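Long-range contacts in 3'-5' exonuclease crn-4 (Caenorhabditis elegans, PDB 5DK5), which digests DNA and RNA from the 3' end as a metal-dependent DEDDh-family exonuclease and takes part in apoptotic DNA degradation: residues K244-V249 with I299-I304; A33-P38 with S237-A242; Q43-A48 with S61-V66. All blocks are in the same frame, centred on the assembly; numbering follows the deposited sequence.

Interaction 1 (K244-V249 with I299-I304)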
loop_
_atom_site.group_PDB
_atom_site.type_symbol
_atom_site.label_atom_id
_atom_site.label_comp_id
_atom_site.label_asym_id
_atom_site.label_seq_id
_atom_site.Cartn_x
_atom_site.Cartn_y
_atom_site.Cartn_z
ATOM N N LYS B 244 -18.899 -12.258 -0.360
ATOM C CA LYS B 244 -20.254 -11.967 0.092
ATOM C C LYS B 244 -20.408 -10.483 0.403
ATOM O O LYS B 244 -21.438 -9.883 0.098
ATOM C CB LYS B 244 -20.602 -12.803 1.324
ATOM C CG LYS B 244 -20.499 -14.305 1.107
ATOM C CD LYS B 244 -21.542 -14.805 0.120
ATOM C CE LYS B 244 -21.454 -16.311 -0.065
ATOM N NZ LYS B 244 -22.426 -16.810 -1.079
ATOM N N ILE B 245 -19.379 -9.898 1.011
ATOM C CA ILE B 245 -19.365 -8.468 1.300
ATOM C C ILE B 245 -19.360 -7.656 0.010
ATOM O O ILE B 245 -20.138 -6.716 -0.141
ATOM C CB ILE B 245 -18.133 -8.073 2.147
ATOM C CG1 ILE B 245 -18.225 -8.671 3.555
ATOM C CG2 ILE B 245 -17.982 -6.554 2.217
ATOM C CD1 ILE B 245 -19.321 -8.082 4.432
ATOM N N PHE B 246 -18.464 -8.017 -0.906
ATOM C CA PHE B 246 -18.365 -7.355 -2.203
ATOM C C PHE B 246 -19.712 -7.324 -2.925
ATOM O O PHE B 246 -20.059 -6.334 -3.568
ATOM C CB PHE B 246 -17.332 -8.061 -3.090
ATOM C CG PHE B 246 -15.946 -8.116 -2.503
ATOM C CD1 PHE B 246 -15.532 -7.192 -1.560
ATOM C CD2 PHE B 246 -15.055 -9.099 -2.905
ATOM C CE1 PHE B 246 -14.257 -7.246 -1.028
ATOM C CE2 PHE B 246 -13.780 -9.158 -2.377
ATOM C CZ PHE B 246 -13.381 -8.230 -1.436
ATOM N N GLU B 247 -20.461 -8.416 -2.810
ATOM C CA GLU B 247 -21.732 -8.559 -3.518
ATOM C C GLU B 247 -22.757 -7.522 -3.074
ATOM O O GLU B 247 -23.552 -7.040 -3.882
ATOM C CB GLU B 247 -22.302 -9.965 -3.308
ATOM C CG GLU B 247 -21.621 -11.048 -4.137
ATOM C CD GLU B 247 -22.014 -12.454 -3.716
ATOM O OE1 GLU B 247 -22.778 -12.598 -2.737
ATOM O OE2 GLU B 247 -21.559 -13.417 -4.367
ATOM N N ARG B 248 -22.735 -7.182 -1.791
ATOM C CA ARG B 248 -23.694 -6.234 -1.236
ATOM C C ARG B 248 -23.234 -4.795 -1.449
ATOM O O ARG B 248 -24.047 -3.907 -1.699
ATOM C CB ARG B 248 -23.908 -6.503 0.256
ATOM C CG ARG B 248 -24.247 -7.953 0.592
ATOM C CD ARG B 248 -25.366 -8.510 -0.282
ATOM N NE ARG B 248 -25.812 -9.830 0.168
ATOM C CZ ARG B 248 -26.800 -10.048 1.035
ATOM N NH1 ARG B 248 -27.473 -9.037 1.571
ATOM N NH2 ARG B 248 -27.118 -11.292 1.370
ATOM N N VAL B 249 -21.927 -4.572 -1.353
ATOM C CA VAL B 249 -21.366 -3.235 -1.508
ATOM C C VAL B 249 -21.490 -2.743 -2.946
ATOM O O VAL B 249 -21.979 -1.641 -3.191
ATOM C CB VAL B 249 -19.883 -3.199 -1.087
ATOM C CG1 VAL B 249 -19.254 -1.839 -1.407
ATOM C CG2 VAL B 249 -19.753 -3.511 0.393
ATOM N N ILE B 299 -15.963 -0.852 6.863
ATOM C CA ILE B 299 -15.495 -1.476 5.630
ATOM C C ILE B 299 -14.612 -0.482 4.883
ATOM O O ILE B 299 -15.113 0.447 4.249
ATOM C CB ILE B 299 -16.663 -1.910 4.721
ATOM C CG1 ILE B 299 -17.716 -2.691 5.516
ATOM C CG2 ILE B 299 -16.148 -2.736 3.553
ATOM C CD1 ILE B 299 -17.222 -4.004 6.090
ATOM N N HIS B 300 -13.301 -0.681 4.958
ATOM C CA HIS B 300 -12.348 0.287 4.420
ATOM C C HIS B 300 -12.538 0.537 2.923
ATOM O O HIS B 300 -12.591 1.688 2.487
ATOM C CB HIS B 300 -10.912 -0.177 4.685
ATOM C CG HIS B 300 -9.877 0.609 3.944
ATOM N ND1 HIS B 300 -9.663 1.954 4.160
ATOM C CD2 HIS B 300 -8.994 0.239 2.984
ATOM C CE1 HIS B 300 -8.693 2.376 3.369
ATOM N NE2 HIS B 300 -8.271 1.357 2.646
ATOM N N PHE B 301 -12.647 -0.532 2.140
ATOM C CA PHE B 301 -12.704 -0.394 0.687
ATOM C C PHE B 301 -14.003 0.274 0.247
ATOM O O PHE B 301 -14.054 0.917 -0.800
ATOM C CB PHE B 301 -12.544 -1.758 0.002
ATOM C CG PHE B 301 -13.810 -2.575 -0.061
ATOM C CD1 PHE B 301 -14.726 -2.387 -1.086
ATOM C CD2 PHE B 301 -14.069 -3.550 0.887
ATOM C CE1 PHE B 301 -15.883 -3.140 -1.149
ATOM C CE2 PHE B 301 -15.223 -4.308 0.826
ATOM C CZ PHE B 301 -16.131 -4.102 -0.194
ATOM N N ALA B 302 -15.054 0.114 1.043
ATOM C CA ALA B 302 -16.320 0.777 0.763
ATOM C C ALA B 302 -16.214 2.256 1.119
ATOM O O ALA B 302 -16.671 3.124 0.374
ATOM C CB ALA B 302 -17.450 0.122 1.536
ATOM N N LYS B 303 -15.589 2.530 2.260
ATOM C CA LYS B 303 -15.461 3.889 2.769
ATOM C C LYS B 303 -14.624 4.766 1.844
ATOM O O LYS B 303 -14.990 5.903 1.553
ATOM C CB LYS B 303 -14.835 3.872 4.165
ATOM C CG LYS B 303 -15.113 5.115 4.994
ATOM C CD LYS B 303 -16.555 5.141 5.471
ATOM C CE LYS B 303 -16.791 6.247 6.483
ATOM N NZ LYS B 303 -18.183 6.219 7.012
ATOM N N ILE B 304 -13.497 4.234 1.385
ATOM C CA ILE B 304 -12.560 5.017 0.589
ATOM C C ILE B 304 -13.052 5.217 -0.845
ATOM O O ILE B 304 -12.669 6.181 -1.508
ATOM C CB ILE B 304 -11.156 4.359 0.570
ATOM C CG1 ILE B 304 -10.093 5.388 0.176
ATOM C CG2 ILE B 304 -11.126 3.140 -0.353
ATOM C CD1 ILE B 304 -8.670 4.910 0.385
#

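Interaction 2 (A33-P38 with S237-A242)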
loop_
_atom_site.group_PDB
_atom_site.type_symbol
_atom_site.label_atom_id
_atom_site.label_comp_id
_atom_site.label_asym_id
_atom_site.label_seq_id
_atom_site.Cartn_x
_atom_site.Cartn_y
_atom_site.Cartn_z
ATOM N N ALA B 33 -3.067 -10.981 2.464
ATOM C CA ALA B 33 -3.608 -11.335 3.774
ATOM C C ALA B 33 -4.829 -10.497 4.156
ATOM O O ALA B 33 -5.503 -10.794 5.145
ATOM C CB ALA B 33 -2.526 -11.191 4.836
ATOM N N ASN B 34 -5.110 -9.456 3.375
ATOM C CA ASN B 34 -6.216 -8.546 3.667
ATOM C C ASN B 34 -7.163 -8.362 2.484
ATOM O O ASN B 34 -6.765 -7.871 1.427
ATOM C CB ASN B 34 -5.675 -7.186 4.096
ATOM C CG ASN B 34 -6.777 -6.208 4.440
ATOM O OD1 ASN B 34 -7.871 -6.605 4.840
ATOM N ND2 ASN B 34 -6.494 -4.921 4.285
ATOM N N GLN B 35 -8.422 -8.743 2.681
ATOM C CA GLN B 35 -9.442 -8.614 1.644
ATOM C C GLN B 35 -10.129 -7.251 1.690
ATOM O O GLN B 35 -10.779 -6.848 0.726
ATOM C CB GLN B 35 -10.485 -9.726 1.782
ATOM C CG GLN B 35 -9.952 -11.112 1.455
ATOM C CD GLN B 35 -9.457 -11.223 0.025
ATOM O OE1 GLN B 35 -10.122 -10.781 -0.912
ATOM N NE2 GLN B 35 -8.276 -11.806 -0.150
ATOM N N ASP B 36 -9.992 -6.546 2.809
ATOM C CA ASP B 36 -10.547 -5.202 2.919
ATOM C C ASP B 36 -9.574 -4.232 2.262
ATOM O O ASP B 36 -8.983 -3.376 2.923
ATOM C CB ASP B 36 -10.801 -4.825 4.380
ATOM C CG ASP B 36 -11.735 -3.637 4.521
ATOM O OD1 ASP B 36 -12.066 -3.012 3.492
ATOM O OD2 ASP B 36 -12.137 -3.329 5.662
ATOM N N TYR B 37 -9.415 -4.381 0.951
ATOM C CA TYR B 37 -8.396 -3.667 0.200
ATOM C C TYR B 37 -9.010 -3.002 -1.032
ATOM O O TYR B 37 -9.748 -3.647 -1.774
ATOM C CB TYR B 37 -7.290 -4.635 -0.217
ATOM C CG TYR B 37 -6.008 -3.971 -0.659
ATOM C CD1 TYR B 37 -5.808 -3.613 -1.987
ATOM C CD2 TYR B 37 -4.991 -3.713 0.251
ATOM C CE1 TYR B 37 -4.631 -3.008 -2.392
ATOM C CE2 TYR B 37 -3.817 -3.110 -0.145
ATOM C CZ TYR B 37 -3.640 -2.760 -1.467
ATOM O OH TYR B 37 -2.466 -2.159 -1.860
ATOM N N PRO B 38 -8.708 -1.709 -1.259
ATOM C CA PRO B 38 -9.270 -0.989 -2.405
ATOM C C PRO B 38 -8.507 -1.275 -3.696
ATOM O O PRO B 38 -7.748 -0.431 -4.172
ATOM C CB PRO B 38 -9.131 0.474 -1.985
ATOM C CG PRO B 38 -7.882 0.491 -1.182
ATOM C CD PRO B 38 -7.844 -0.834 -0.447
ATOM N N SER B 237 -9.996 -12.044 6.151
ATOM C CA SER B 237 -8.961 -13.057 5.945
ATOM C C SER B 237 -9.432 -14.176 5.011
ATOM O O SER B 237 -8.690 -15.124 4.749
ATOM C CB SER B 237 -8.529 -13.649 7.289
ATOM O OG SER B 237 -9.617 -14.278 7.940
ATOM N N SER B 238 -10.659 -14.058 4.508
ATOM C CA SER B 238 -11.243 -15.069 3.628
ATOM C C SER B 238 -11.744 -14.461 2.321
ATOM O O SER B 238 -12.665 -13.644 2.317
ATOM C CB SER B 238 -12.393 -15.790 4.333
ATOM O OG SER B 238 -13.096 -16.627 3.431
ATOM N N PHE B 239 -11.137 -14.873 1.214
ATOM C CA PHE B 239 -11.554 -14.415 -0.106
ATOM C C PHE B 239 -13.012 -14.786 -0.358
ATOM O O PHE B 239 -13.756 -14.037 -0.991
ATOM C CB PHE B 239 -10.660 -15.017 -1.190
ATOM C CG PHE B 239 -10.986 -14.543 -2.577
ATOM C CD1 PHE B 239 -10.494 -13.336 -3.046
ATOM C CD2 PHE B 239 -11.782 -15.307 -3.415
ATOM C CE1 PHE B 239 -10.792 -12.898 -4.323
ATOM C CE2 PHE B 239 -12.084 -14.874 -4.692
ATOM C CZ PHE B 239 -11.588 -13.668 -5.146
ATOM N N MET B 240 -13.415 -15.942 0.159
ATOM C CA MET B 240 -14.776 -16.431 -0.011
ATOM C C MET B 240 -15.779 -15.522 0.695
ATOM O O MET B 240 -16.704 -15.002 0.073
ATOM C CB MET B 240 -14.898 -17.859 0.528
ATOM C CG MET B 240 -16.129 -18.614 0.040
ATOM S SD MET B 240 -16.167 -18.843 -1.750
ATOM C CE MET B 240 -14.664 -19.782 -2.013
ATOM N N ASP B 241 -15.589 -15.338 1.998
ATOM C CA ASP B 241 -16.496 -14.517 2.793
ATOM C C ASP B 241 -16.438 -13.056 2.365
ATOM O O ASP B 241 -17.433 -12.337 2.448
ATOM C CB ASP B 241 -16.166 -14.639 4.281
ATOM C CG ASP B 241 -16.395 -16.040 4.815
ATOM O OD1 ASP B 241 -17.563 -16.387 5.091
ATOM O OD2 ASP B 241 -15.408 -16.791 4.961
ATOM N N ALA B 242 -15.269 -12.619 1.910
ATOM C CA ALA B 242 -15.116 -11.261 1.404
ATOM C C ALA B 242 -15.981 -11.066 0.163
ATOM O O ALA B 242 -16.504 -9.979 -0.075
ATOM C CB ALA B 242 -13.658 -10.966 1.091
#

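Interaction 3 (Q43-A48 with S61-V66)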
loop_
_atom_site.group_PDB
_atom_site.type_symbol
_atom_site.label_atom_id
_atom_site.label_comp_id
_atom_site.label_asym_id
_atom_site.label_seq_id
_atom_site.Cartn_x
_atom_site.Cartn_y
_atom_site.Cartn_z
ATOM N N GLN B 43 -2.669 -3.315 -14.446
ATOM C CA GLN B 43 -2.404 -3.789 -15.800
ATOM C C GLN B 43 -3.705 -4.132 -16.523
ATOM O O GLN B 43 -4.620 -4.719 -15.945
ATOM C CB GLN B 43 -1.471 -4.998 -15.789
ATOM C CG GLN B 43 -1.000 -5.398 -17.182
ATOM C CD GLN B 43 0.128 -6.409 -17.161
ATOM O OE1 GLN B 43 0.463 -6.968 -16.116
ATOM N NE2 GLN B 43 0.723 -6.649 -18.324
ATOM N N PHE B 44 -3.759 -3.751 -17.796
ATOM C CA PHE B 44 -4.954 -3.864 -18.624
ATOM C C PHE B 44 -4.585 -4.619 -19.901
ATOM O O PHE B 44 -3.952 -4.054 -20.792
ATOM C CB PHE B 44 -5.493 -2.461 -18.937
ATOM C CG PHE B 44 -6.915 -2.427 -19.431
ATOM C CD1 PHE B 44 -7.505 -3.532 -20.024
ATOM C CD2 PHE B 44 -7.662 -1.267 -19.306
ATOM C CE1 PHE B 44 -8.811 -3.478 -20.476
ATOM C CE2 PHE B 44 -8.967 -1.208 -19.756
ATOM C CZ PHE B 44 -9.542 -2.313 -20.342
ATOM N N ALA B 45 -4.983 -5.889 -19.986
ATOM C CA ALA B 45 -4.549 -6.762 -21.077
ATOM C C ALA B 45 -5.720 -7.384 -21.835
ATOM O O ALA B 45 -6.641 -7.937 -21.234
ATOM C CB ALA B 45 -3.641 -7.858 -20.537
ATOM N N ILE B 46 -5.663 -7.289 -23.160
ATOM C CA ILE B 46 -6.671 -7.885 -24.032
ATOM C C ILE B 46 -6.006 -8.543 -25.239
ATOM O O ILE B 46 -5.027 -8.027 -25.776
ATOM C CB ILE B 46 -7.698 -6.839 -24.530
ATOM C CG1 ILE B 46 -8.405 -6.169 -23.348
ATOM C CG2 ILE B 46 -8.731 -7.496 -25.453
ATOM C CD1 ILE B 46 -9.314 -5.015 -23.741
ATOM N N VAL B 47 -6.540 -9.693 -25.645
ATOM C CA VAL B 47 -6.155 -10.331 -26.899
ATOM C C VAL B 47 -7.420 -10.748 -27.642
ATOM O O VAL B 47 -8.380 -11.230 -27.037
ATOM C CB VAL B 47 -5.239 -11.556 -26.678
ATOM C CG1 VAL B 47 -5.958 -12.643 -25.893
ATOM C CG2 VAL B 47 -4.742 -12.099 -28.013
ATOM N N ALA B 48 -7.417 -10.553 -28.956
ATOM C CA ALA B 48 -8.597 -10.810 -29.771
ATOM C C ALA B 48 -8.595 -12.235 -30.316
ATOM O O ALA B 48 -7.544 -12.780 -30.652
ATOM C CB ALA B 48 -8.672 -9.809 -30.908
ATOM N N SER B 61 -3.929 -6.794 -29.984
ATOM C CA SER B 61 -3.916 -6.817 -28.531
ATOM C C SER B 61 -3.800 -5.424 -27.930
ATOM O O SER B 61 -3.278 -4.498 -28.553
ATOM C CB SER B 61 -2.764 -7.691 -28.032
ATOM O OG SER B 61 -1.538 -7.288 -28.613
ATOM N N PHE B 62 -4.310 -5.301 -26.709
ATOM C CA PHE B 62 -4.190 -4.093 -25.909
ATOM C C PHE B 62 -3.502 -4.472 -24.605
ATOM O O PHE B 62 -3.966 -5.366 -23.904
ATOM C CB PHE B 62 -5.567 -3.487 -25.642
ATOM C CG PHE B 62 -5.528 -2.193 -24.886
ATOM C CD1 PHE B 62 -5.401 -0.991 -25.559
ATOM C CD2 PHE B 62 -5.629 -2.177 -23.505
ATOM C CE1 PHE B 62 -5.368 0.204 -24.870
ATOM C CE2 PHE B 62 -5.598 -0.985 -22.810
ATOM C CZ PHE B 62 -5.469 0.208 -23.493
ATOM N N ASN B 63 -2.397 -3.806 -24.289
ATOM C CA ASN B 63 -1.606 -4.162 -23.114
ATOM C C ASN B 63 -0.928 -2.942 -22.501
ATOM O O ASN B 63 0.111 -2.487 -22.977
ATOM C CB ASN B 63 -0.561 -5.218 -23.481
ATOM C CG ASN B 63 0.136 -5.799 -22.265
ATOM O OD1 ASN B 63 -0.263 -5.553 -21.126
ATOM N ND2 ASN B 63 1.180 -6.581 -22.503
ATOM N N LYS B 64 -1.530 -2.424 -21.434
ATOM C CA LYS B 64 -1.049 -1.214 -20.782
ATOM C C LYS B 64 -0.926 -1.406 -19.279
ATOM O O LYS B 64 -1.730 -2.101 -18.660
ATOM C CB LYS B 64 -1.986 -0.038 -21.070
ATOM C CG LYS B 64 -1.509 0.910 -22.164
ATOM C CD LYS B 64 -1.849 0.402 -23.547
ATOM C CE LYS B 64 -1.794 1.529 -24.566
ATOM N NZ LYS B 64 -0.454 2.169 -24.620
ATOM N N TYR B 65 0.099 -0.788 -18.703
ATOM C CA TYR B 65 0.204 -0.661 -17.258
ATOM C C TYR B 65 -0.660 0.513 -16.820
ATOM O O TYR B 65 -0.975 1.387 -17.629
ATOM C CB TYR B 65 1.658 -0.457 -16.831
ATOM C CG TYR B 65 2.536 -1.661 -17.077
ATOM C CD1 TYR B 65 2.320 -2.846 -16.390
ATOM C CD2 TYR B 65 3.582 -1.612 -17.989
ATOM C CE1 TYR B 65 3.115 -3.952 -16.605
ATOM C CE2 TYR B 65 4.386 -2.715 -18.211
ATOM C CZ TYR B 65 4.148 -3.883 -17.515
ATOM O OH TYR B 65 4.938 -4.989 -17.725
ATOM N N VAL B 66 -1.042 0.524 -15.547
ATOM C CA VAL B 66 -1.881 1.587 -14.999
ATOM C C VAL B 66 -1.323 2.051 -13.657
ATOM O O VAL B 66 -0.967 1.233 -12.812
ATOM C CB VAL B 66 -3.340 1.118 -14.816
ATOM C CG1 VAL B 66 -4.210 2.249 -14.278
ATOM C CG2 VAL B 66 -3.904 0.607 -16.125
#

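Interaction 1 (K244-V249 with I299-I304)
Phe301 pushes its ring against Ile245, Phe246 and Val249, all on one helix. Its CZ comes to 3.4 Å from Phe246 CD1, and the two rings form an offset edge-to-face pair, the edge of Phe246 turned to the face of Phe301 with planes at 81°. Ile245 CG2 lies in the plane of the Phe301 ring, 3.8 Å from CE2. Val249 meets the same ring tip to tip, its CG1 3.6 Å from Phe301 CE1; that methyl also touches Ala302 CB at 4.0 Å. One turn of helix before Val249, Ile245 CG2 also meets Ile299 CG2, at 4.4 Å. The segment axes come no nearer than 11.2 Å, a distance spanned by the Phe301 ring, whose CG stands between the backbone N and the carbonyl carbon (chi1 82°). Phe301 N bonds to Asp36 OD1 and Phe301 O to the hydroxyl of Tyr132; Phe246 rests on Trp127 and Arg128 of helix 124-136. On helix 300-305, His300 bonds to Thr73 and Asp90 of the second subunit, in keeping with dimerisation through the C-terminal part. The arrangement is a nearly parallel helix pair, axes crossing at -23°, buried and purely apolar, joining helix 239-249 to the short C-terminal helix.

Interaction 2 (A33-P38 with S237-A242)
Gln35 sits in a loop whose backbone folds tightly beside the N-terminal turn of helix 239-249, with an inverse gamma turn centred on Asp36 and backbone bonding between Gln35 and Arg236. The loop holds an Asx turn, in which Asn34 OD1 accepts from Asp36 N at 2.9 Å with the donor above the carbonyl plane, and Ser238 is the N-cap of the helix. This loop lies between strands 20-28 and 41-50 of the exonuclease fold, so the contact ties it to a helix far along the chain. Gln35 carries nearly all of it. Its CB packs on Ala242 CB at 3.5 Å, and its CG comes to 3.8 Å from Ser238 O. CD then swings away from an extended course (chi2 -61°), and the amide arrives beside Phe239, the amide and ring planes 86° apart. NE2 lies at the edge of that ring and in its plane. Asp36 works at a different place: its carboxylate makes a salt bridge to Arg236 and accepts from the backbone N of His300. At the helix start, Ser238 OG donates to Asp241 OD2 at 2.8 Å on the anti side of the carboxylate, and Ala242 N bonds to Ser238 O. On the Phe239 ring, the atom nearest to Gln35 is CD1, with OE1 3.3 Å away on an oblique approach.

Interaction 3 (Q43-A48 with S61-V66)
Gln43 NE2 is gripped by two acceptors: Asn63 OD1 on the neighbouring strand, 3.2 Å away, and more weakly Asp190 OD2. The bond to Asn63 is nearly straight (168° at the hydrogen) and uses a lone pair of OD1 in the carbonyl plane, the two amides lying almost coplanar. Gln43 CG is anti to the backbone N (chi1 -171°) and the chain stays extended beyond it, running alongside Tyr65, whose CE1 is 3.9 Å from Gln43 CD. At the other end of the amide, OE1 takes a weak bond from Ala191 N. An alanine here would probably leave Asn63 OD1 without its donor and open a gap beside the Tyr65 ring. The backbones form an antiparallel beta hairpin at the edge of the central sheet of the RNase H-like exonuclease fold, with Phe44-Lys64 and Ile46-Phe62 as hydrogen-bonded pairs; Ile46 N to Phe62 O measures 2.7 Å. Strand 41-50 also bonds to strand 20-28, which carries the magnesium ligands Asp25 and Glu27, and Glu27 touches Gln43. The face bearing Gln43, Ala45 and Asn63 lies against helix 191-207. The other bears an aromatic pair: the edge of Phe62 points at the face of Phe44, planes at 76°, with Phe62 CE2 3.9 Å from Phe44 CG, near the rim. The ring of Phe102 from helix 95-109 meets that of Phe44, Trp105 of the same helix meets the ring of Phe62, and Lys64 CD rests 3.6 Å above the Phe62 ring plane.

How the interactions relate
From the N terminus, residues 33-38 come first, but their partner lies some 200 residues on. Within that long loop interaction 3 closes early, pairing 43-48 with 61-66 as a local hairpin, so it nests inside interaction 2. Interaction 2 shuts at 237-242, and interaction 1 follows in series, drawing 299-304 back to the same helix 239-249; none of the three cross. The loop closed by interaction 1 contains the zinc ligands Cys270, Cys273 and Cys280, while Cys220 lies within that of interaction 2. Interactions 1 and 2 touch, and both meet the second subunit; interaction 3 stands apart, its centre about 26 Å from that of interaction 2, on the sheet whose strand 20-28 carries two magnesium ligands.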